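Local coordinates for restriction endonuclease LpnPI (Legionella pneumophila subsp. pneumophila str. Philadelphia 1, PDB 4RZL), which recognises DNA containing modified cytosine through the N-terminal SRA-type domain present here, and probably cuts the DNA with a separate endonuclease domain, at residues S80-F88 and D224-K232; L68-D79 and F88-H96. All blocks are in the same frame, centred on the assembly; numbering follows the deposited sequence.

Contact 2 begins with L68-D79, the end of strand 65-70 and the loop after it. The chain then enters S80-F88, a tight hairpin that joins strand 80-82 to strand 87-91, and the later part of that second strand carries it into F88-H96. Contact 2 is therefore a short-range closure, made as F88-H96 returns past L68-D79. Contact 1 waits for the far end of the chain, where D224-K232 passes over the hairpin turn. The two cross, since S80-Q87 lies between the halves of contact 2 while D224-K232 lies beyond both; F88 is shared. One ties the hairpin turn to the C-terminal tail, the other the opposite end of strand 87-91 to the end of strand 65-70 and the loop after it.

Contact 1 (S80-F88 and D224-K232)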
# COMPACT_ATOMS: atom_id res chain seq x y z
N SER A 80 -5.52 -8.38 -4.87
CA SER A 80 -6.70 -7.86 -5.56
C SER A 80 -7.33 -6.65 -4.89
O SER A 80 -7.20 -6.44 -3.67
CB SER A 80 -7.77 -8.95 -5.69
OG SER A 80 -8.24 -9.31 -4.40
N ILE A 81 -8.03 -5.86 -5.69
CA ILE A 81 -8.81 -4.75 -5.16
C ILE A 81 -10.27 -4.99 -5.55
O ILE A 81 -10.57 -5.39 -6.68
CB ILE A 81 -8.33 -3.39 -5.70
CG1 ILE A 81 -9.18 -2.25 -5.15
CG2 ILE A 81 -8.37 -3.36 -7.23
CD1 ILE A 81 -8.78 -0.90 -5.72
N ASP A 82 -11.16 -4.84 -4.58
CA ASP A 82 -12.58 -4.85 -4.86
C ASP A 82 -13.06 -3.40 -4.79
O ASP A 82 -13.26 -2.85 -3.71
CB ASP A 82 -13.33 -5.75 -3.88
CG ASP A 82 -14.82 -5.87 -4.21
OD1 ASP A 82 -15.42 -4.89 -4.72
OD2 ASP A 82 -15.40 -6.95 -3.96
N THR A 83 -13.24 -2.78 -5.96
CA THR A 83 -13.61 -1.37 -6.03
C THR A 83 -14.97 -1.08 -5.40
O THR A 83 -15.18 0.01 -4.87
CB THR A 83 -13.63 -0.86 -7.49
OG1 THR A 83 -14.45 -1.72 -8.28
CG2 THR A 83 -12.22 -0.81 -8.10
N SER A 84 -15.88 -2.04 -5.45
CA SER A 84 -17.23 -1.83 -4.92
C SER A 84 -17.23 -1.86 -3.39
O SER A 84 -18.08 -1.24 -2.76
CB SER A 84 -18.21 -2.88 -5.49
OG SER A 84 -18.00 -4.16 -4.91
N LYS A 85 -16.25 -2.54 -2.80
CA LYS A 85 -16.15 -2.64 -1.35
C LYS A 85 -15.03 -1.79 -0.76
O LYS A 85 -14.96 -1.63 0.46
CB LYS A 85 -15.96 -4.11 -0.93
CG LYS A 85 -17.19 -4.98 -1.17
CD LYS A 85 -16.87 -6.48 -1.18
CE LYS A 85 -16.35 -7.00 0.15
NZ LYS A 85 -17.40 -7.03 1.22
N GLY A 86 -14.16 -1.25 -1.60
CA GLY A 86 -13.00 -0.52 -1.09
C GLY A 86 -12.13 -1.43 -0.24
O GLY A 86 -11.63 -1.05 0.83
N GLN A 87 -11.97 -2.66 -0.70
CA GLN A 87 -11.20 -3.66 0.03
C GLN A 87 -10.00 -4.12 -0.79
O GLN A 87 -10.13 -4.43 -1.97
CB GLN A 87 -12.08 -4.86 0.38
CG GLN A 87 -11.40 -5.85 1.30
CD GLN A 87 -12.29 -7.03 1.62
OE1 GLN A 87 -12.20 -8.07 0.97
NE2 GLN A 87 -13.15 -6.87 2.62
N PHE A 88 -8.84 -4.17 -0.16
CA PHE A 88 -7.62 -4.61 -0.83
C PHE A 88 -7.08 -5.87 -0.18
O PHE A 88 -6.87 -5.90 1.03
CB PHE A 88 -6.57 -3.49 -0.79
CG PHE A 88 -5.27 -3.84 -1.48
CD1 PHE A 88 -5.26 -4.23 -2.80
CD2 PHE A 88 -4.07 -3.72 -0.80
CE1 PHE A 88 -4.07 -4.54 -3.45
CE2 PHE A 88 -2.86 -4.01 -1.45
CZ PHE A 88 -2.88 -4.43 -2.78
N ASP A 224 -14.02 5.72 7.06
CA ASP A 224 -14.87 6.18 5.96
C ASP A 224 -14.36 5.50 4.69
O ASP A 224 -13.34 5.89 4.14
CB ASP A 224 -14.83 7.71 5.83
CG ASP A 224 -15.77 8.25 4.76
OD1 ASP A 224 -16.65 7.50 4.30
OD2 ASP A 224 -15.65 9.44 4.41
N VAL A 225 -15.07 4.46 4.27
CA VAL A 225 -14.61 3.58 3.20
C VAL A 225 -14.93 4.16 1.82
O VAL A 225 -16.02 4.68 1.59
CB VAL A 225 -15.26 2.17 3.30
CG1 VAL A 225 -14.63 1.20 2.30
CG2 VAL A 225 -15.14 1.62 4.72
N LEU A 226 -13.97 4.04 0.89
CA LEU A 226 -14.20 4.39 -0.50
C LEU A 226 -15.04 3.30 -1.16
O LEU A 226 -14.52 2.26 -1.58
CB LEU A 226 -12.88 4.59 -1.25
CG LEU A 226 -12.84 5.56 -2.44
CD1 LEU A 226 -11.41 5.73 -2.96
CD2 LEU A 226 -13.74 5.12 -3.56
N ILE A 227 -16.35 3.53 -1.21
CA ILE A 227 -17.30 2.60 -1.84
C ILE A 227 -17.64 3.06 -3.25
O ILE A 227 -18.20 4.15 -3.42
CB ILE A 227 -18.59 2.51 -1.01
CG1 ILE A 227 -18.27 1.99 0.39
CG2 ILE A 227 -19.60 1.61 -1.69
CD1 ILE A 227 -17.70 0.57 0.38
N ALA A 228 -17.29 2.26 -4.25
CA ALA A 228 -17.43 2.69 -5.65
C ALA A 228 -18.10 1.65 -6.56
O ALA A 228 -17.40 0.87 -7.23
CB ALA A 228 -16.05 3.08 -6.22
N PRO A 229 -19.45 1.62 -6.58
CA PRO A 229 -20.20 0.67 -7.40
C PRO A 229 -19.93 0.85 -8.90
O PRO A 229 -19.72 1.97 -9.37
CB PRO A 229 -21.67 0.98 -7.06
CG PRO A 229 -21.65 2.34 -6.44
CD PRO A 229 -20.33 2.45 -5.74
N SER A 230 -19.91 -0.27 -9.62
CA SER A 230 -19.58 -0.26 -11.04
C SER A 230 -20.73 0.23 -11.92
O SER A 230 -21.89 0.02 -11.59
CB SER A 230 -19.19 -1.68 -11.49
OG SER A 230 -17.84 -2.00 -11.14
N THR A 231 -20.39 0.91 -13.01
CA THR A 231 -21.38 1.21 -14.05
C THR A 231 -21.54 -0.05 -14.91
O THR A 231 -20.61 -0.86 -15.02
CB THR A 231 -20.96 2.40 -14.95
OG1 THR A 231 -19.68 2.14 -15.56
CG2 THR A 231 -20.88 3.71 -14.14
N LYS A 232 -22.72 -0.23 -15.49
CA LYS A 232 -22.98 -1.38 -16.36
C LYS A 232 -22.65 -1.02 -17.80
O LYS A 232 -22.02 -1.81 -18.52
CB LYS A 232 -24.43 -1.85 -16.25
OXT LYS A 232 -23.00 0.06 -18.28
O HOH W 1 -12.98 1.32 -3.80
O HOH W 2 -16.90 -1.48 -8.40
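I227 lies along the hairpin turn, its side chain meeting the carbonyl oxygens of S84 and K85. I227 CB is 4.2 Å from S84 O. With CG2 anti to the backbone N, I227 CG2 comes to 3.4 Å from S84 O, while CG1 (chi1 -60°) carries the chain on until I227 CD1 lies 3.5 Å from K85 O, still near S84 O. K85 O also meets V225 CG1 and accepts a hydrogen bond from Y157 OH. The direct polar link is A228 N to T83 O, 3.1 Å and bent (136° at the hydrogen). Two waters bridge the segments as well: one donates to both T83 O and L226 O, the other joins T83 OG1, A228 O and S230 OG. G86, with no side chain in the way, brings its CA to 3.2 Å from L226 O in a CA-H...O contact. Within the turn, D82 OD1 takes S84 OG on its syn lone pair (2.7 Å) and K85 N from above the carboxylate plane, an Asx motif, while G86 and Q87 face D82 as a G1 beta bulge. At the domain surface the C-terminal tail after helix 212-220 thus crosses the 80-82/87-91 hairpin, and both G86 and L226 bond through their backbones to I187 of strand 176-187.

Contact 2 (L68-D79 and F88-H96); sequences LYTNMEDGDWPD and FIYYGDNKH
D79 and Y91 make the direct hydrogen bond between the segments: Y91 N donates to D79 OD1 at 2.7 Å, with an angle of 148° at the hydrogen, nearly in line with the C-O bond. CG lies anti to the carbonyl carbon of D79 (chi1 -61°), which brings OD1 to Y91 N. D79 OD2 accepts T70 OG1 on its anti lone pair at 2.6 Å, so the carboxylate is gripped at both ends and its rotation is fixed. T70 OG1 in turn accepts from M72 N, an ST turn. Two waters lie between D79 OD2 and K95 NZ, which are 4.5 Å apart and make no salt bridge; one also reaches W77 O, the other Y91 O. D79 CA approaches I89 O in a CA-H...O contact. The extended K95 chain runs over the W77 indole, with CG 3.7 Å from the centroid of the five-membered ring, a CH-pi contact. At the indole edge Y91 CD2 touches W77 CE3 at 3.5 Å, the rings inclined by 59°, and P78 CD presses on Y91 CE1 at 3.4 Å. L68 CD1 sits 4.0 Å over the centre of the Y90 ring, and T70 CG2 meets the F88 edge. L68 and Y90 pack on F54 of strand 54-57, T70 and F88 on strand 132-137, W77 and K95 on N180 of strand 176-187: the end of strand 65-70 and the loop after it are fastened to strand 87-91 and the loop that follows.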
# COMPACT_ATOMS: atom_id res chain seq x y z
N LEU A 68 2.64 -0.13 -0.28
CA LEU A 68 2.46 -1.49 -0.75
C LEU A 68 2.39 -1.47 -2.25
O LEU A 68 1.59 -0.72 -2.83
CB LEU A 68 1.20 -2.12 -0.17
CG LEU A 68 1.08 -2.14 1.35
CD1 LEU A 68 -0.20 -2.86 1.74
CD2 LEU A 68 2.31 -2.79 1.96
N TYR A 69 3.20 -2.31 -2.89
CA TYR A 69 3.27 -2.33 -4.33
C TYR A 69 3.11 -3.76 -4.83
O TYR A 69 3.75 -4.68 -4.33
CB TYR A 69 4.61 -1.73 -4.80
CG TYR A 69 4.86 -1.96 -6.26
CD1 TYR A 69 4.08 -1.33 -7.21
CD2 TYR A 69 5.87 -2.82 -6.69
CE1 TYR A 69 4.28 -1.54 -8.55
CE2 TYR A 69 6.09 -3.03 -8.04
CZ TYR A 69 5.28 -2.38 -8.96
OH TYR A 69 5.45 -2.56 -10.31
N THR A 70 2.22 -3.96 -5.79
CA THR A 70 2.03 -5.28 -6.34
C THR A 70 1.91 -5.23 -7.87
O THR A 70 1.39 -4.26 -8.43
CB THR A 70 0.78 -5.95 -5.77
OG1 THR A 70 0.53 -7.16 -6.49
CG2 THR A 70 -0.43 -5.06 -5.90
N ASN A 71 2.38 -6.27 -8.54
CA ASN A 71 2.28 -6.30 -9.99
C ASN A 71 0.99 -6.96 -10.48
O ASN A 71 0.67 -6.87 -11.67
CB ASN A 71 3.51 -6.99 -10.61
CG ASN A 71 3.64 -8.45 -10.21
OD1 ASN A 71 2.66 -9.13 -9.89
ND2 ASN A 71 4.87 -8.95 -10.25
N MET A 72 0.27 -7.61 -9.58
CA MET A 72 -0.99 -8.30 -9.90
C MET A 72 -0.87 -9.33 -11.04
O MET A 72 -1.85 -9.64 -11.70
CB MET A 72 -2.08 -7.28 -10.25
CG MET A 72 -2.19 -6.13 -9.26
SD MET A 72 -3.43 -6.38 -7.97
CE MET A 72 -4.92 -6.15 -8.92
N GLU A 73 0.33 -9.87 -11.24
CA GLU A 73 0.56 -10.82 -12.34
C GLU A 73 0.58 -12.28 -11.89
O GLU A 73 0.33 -13.17 -12.69
CB GLU A 73 1.89 -10.52 -13.04
CG GLU A 73 2.05 -9.10 -13.56
CD GLU A 73 3.48 -8.82 -14.01
OE1 GLU A 73 4.37 -9.65 -13.73
OE2 GLU A 73 3.71 -7.76 -14.63
N ASP A 74 0.92 -12.53 -10.63
CA ASP A 74 1.07 -13.91 -10.16
C ASP A 74 -0.20 -14.50 -9.57
O ASP A 74 -0.65 -14.11 -8.49
CB ASP A 74 2.21 -14.01 -9.13
CG ASP A 74 2.61 -15.45 -8.84
OD1 ASP A 74 1.75 -16.36 -8.96
OD2 ASP A 74 3.80 -15.69 -8.50
N GLY A 75 -0.73 -15.53 -10.24
CA GLY A 75 -1.92 -16.21 -9.77
C GLY A 75 -1.71 -16.95 -8.46
O GLY A 75 -2.67 -17.21 -7.73
N ASP A 76 -0.46 -17.31 -8.15
CA ASP A 76 -0.18 -17.99 -6.89
C ASP A 76 -0.40 -17.06 -5.70
O ASP A 76 -0.85 -17.50 -4.64
CB ASP A 76 1.24 -18.55 -6.86
CG ASP A 76 1.46 -19.63 -7.92
OD1 ASP A 76 0.52 -20.39 -8.20
OD2 ASP A 76 2.59 -19.73 -8.44
N TRP A 77 -0.09 -15.77 -5.87
CA TRP A 77 -0.34 -14.80 -4.81
C TRP A 77 -1.29 -13.73 -5.34
O TRP A 77 -0.86 -12.65 -5.74
CB TRP A 77 0.96 -14.18 -4.31
CG TRP A 77 1.97 -15.21 -3.92
CD1 TRP A 77 3.05 -15.62 -4.65
CD2 TRP A 77 1.98 -15.98 -2.72
NE1 TRP A 77 3.74 -16.59 -3.96
CE2 TRP A 77 3.10 -16.84 -2.78
CE3 TRP A 77 1.14 -16.05 -1.60
CZ2 TRP A 77 3.41 -17.73 -1.76
CZ3 TRP A 77 1.45 -16.94 -0.59
CH2 TRP A 77 2.58 -17.77 -0.68
N PRO A 78 -2.59 -14.05 -5.36
CA PRO A 78 -3.55 -13.21 -6.07
C PRO A 78 -3.92 -11.89 -5.34
O PRO A 78 -5.05 -11.78 -4.84
CB PRO A 78 -4.77 -14.13 -6.18
CG PRO A 78 -4.68 -15.00 -4.96
CD PRO A 78 -3.22 -15.21 -4.70
N ASP A 79 -3.03 -10.90 -5.31
CA ASP A 79 -3.40 -9.59 -4.78
C ASP A 79 -4.60 -9.05 -5.55
O ASP A 79 -4.68 -9.25 -6.76
CB ASP A 79 -2.26 -8.59 -4.86
CG ASP A 79 -1.04 -9.01 -4.06
OD1 ASP A 79 -1.20 -9.59 -2.97
OD2 ASP A 79 0.08 -8.74 -4.52
N PHE A 88 -8.84 -4.17 -0.16
CA PHE A 88 -7.62 -4.61 -0.83
C PHE A 88 -7.08 -5.87 -0.18
O PHE A 88 -6.87 -5.90 1.03
CB PHE A 88 -6.57 -3.49 -0.79
CG PHE A 88 -5.27 -3.84 -1.48
CD1 PHE A 88 -5.26 -4.23 -2.80
CD2 PHE A 88 -4.07 -3.72 -0.80
CE1 PHE A 88 -4.07 -4.54 -3.45
CE2 PHE A 88 -2.86 -4.01 -1.45
CZ PHE A 88 -2.88 -4.43 -2.78
N ILE A 89 -6.84 -6.90 -0.97
CA ILE A 89 -6.24 -8.12 -0.45
C ILE A 89 -4.81 -8.21 -0.93
O ILE A 89 -4.55 -8.13 -2.13
CB ILE A 89 -7.01 -9.37 -0.89
CG1 ILE A 89 -8.44 -9.31 -0.34
CG2 ILE A 89 -6.30 -10.63 -0.40
CD1 ILE A 89 -9.30 -10.46 -0.80
N TYR A 90 -3.89 -8.36 0.02
CA TYR A 90 -2.46 -8.23 -0.22
C TYR A 90 -1.67 -9.38 0.39
O TYR A 90 -1.89 -9.73 1.55
CB TYR A 90 -1.97 -6.91 0.38
CG TYR A 90 -0.49 -6.67 0.30
CD1 TYR A 90 0.11 -6.21 -0.86
CD2 TYR A 90 0.32 -6.90 1.41
CE1 TYR A 90 1.48 -5.98 -0.91
CE2 TYR A 90 1.70 -6.67 1.37
CZ TYR A 90 2.27 -6.21 0.20
OH TYR A 90 3.63 -5.98 0.16
N TYR A 91 -0.76 -9.98 -0.38
CA TYR A 91 0.04 -11.09 0.14
C TYR A 91 1.43 -10.62 0.54
O TYR A 91 2.03 -9.77 -0.12
CB TYR A 91 0.12 -12.22 -0.89
CG TYR A 91 -1.18 -12.98 -0.99
CD1 TYR A 91 -2.19 -12.56 -1.85
CD2 TYR A 91 -1.42 -14.10 -0.20
CE1 TYR A 91 -3.39 -13.24 -1.93
CE2 TYR A 91 -2.62 -14.81 -0.29
CZ TYR A 91 -3.60 -14.37 -1.15
OH TYR A 91 -4.80 -15.04 -1.24
N GLY A 92 1.95 -11.20 1.58
CA GLY A 92 3.15 -10.80 2.19
C GLY A 92 4.41 -11.21 1.45
O GLY A 92 4.35 -11.73 0.43
N ASP A 93 5.52 -10.89 2.01
CA ASP A 93 6.76 -10.98 1.39
C ASP A 93 7.54 -12.30 1.66
O ASP A 93 8.67 -12.25 1.63
CB ASP A 93 7.62 -9.76 1.63
CG ASP A 93 8.05 -9.56 3.09
OD1 ASP A 93 7.53 -10.13 3.99
OD2 ASP A 93 8.88 -8.78 3.32
N ASN A 94 6.89 -13.34 1.97
CA ASN A 94 7.53 -14.64 2.11
C ASN A 94 7.03 -15.54 0.99
O ASN A 94 6.24 -16.37 1.16
CB ASN A 94 7.33 -15.30 3.49
CG ASN A 94 8.25 -16.52 3.72
OD1 ASN A 94 9.28 -16.55 3.23
ND2 ASN A 94 7.82 -17.47 4.45
N LYS A 95 7.34 -15.42 -0.18
CA LYS A 95 6.79 -16.04 -1.34
C LYS A 95 7.53 -17.32 -1.82
O LYS A 95 7.06 -17.92 -2.68
CB LYS A 95 6.51 -15.04 -2.46
CG LYS A 95 5.41 -13.97 -2.17
CD LYS A 95 5.36 -12.92 -3.23
CE LYS A 95 4.14 -12.06 -3.09
NZ LYS A 95 4.01 -10.97 -4.01
N HIS A 96 8.63 -17.65 -1.19
CA HIS A 96 9.46 -18.81 -1.53
C HIS A 96 9.86 -19.58 -0.27
O HIS A 96 9.87 -19.01 0.83
CB HIS A 96 10.73 -18.37 -2.28
CG HIS A 96 10.48 -17.66 -3.57
ND1 HIS A 96 10.30 -16.29 -3.64
CD2 HIS A 96 10.40 -18.12 -4.84
CE1 HIS A 96 10.10 -15.94 -4.90
NE2 HIS A 96 10.16 -17.03 -5.65
O HOH W 3 1.24 -10.69 -5.43
O HOH W 4 2.16 -9.05 -2.92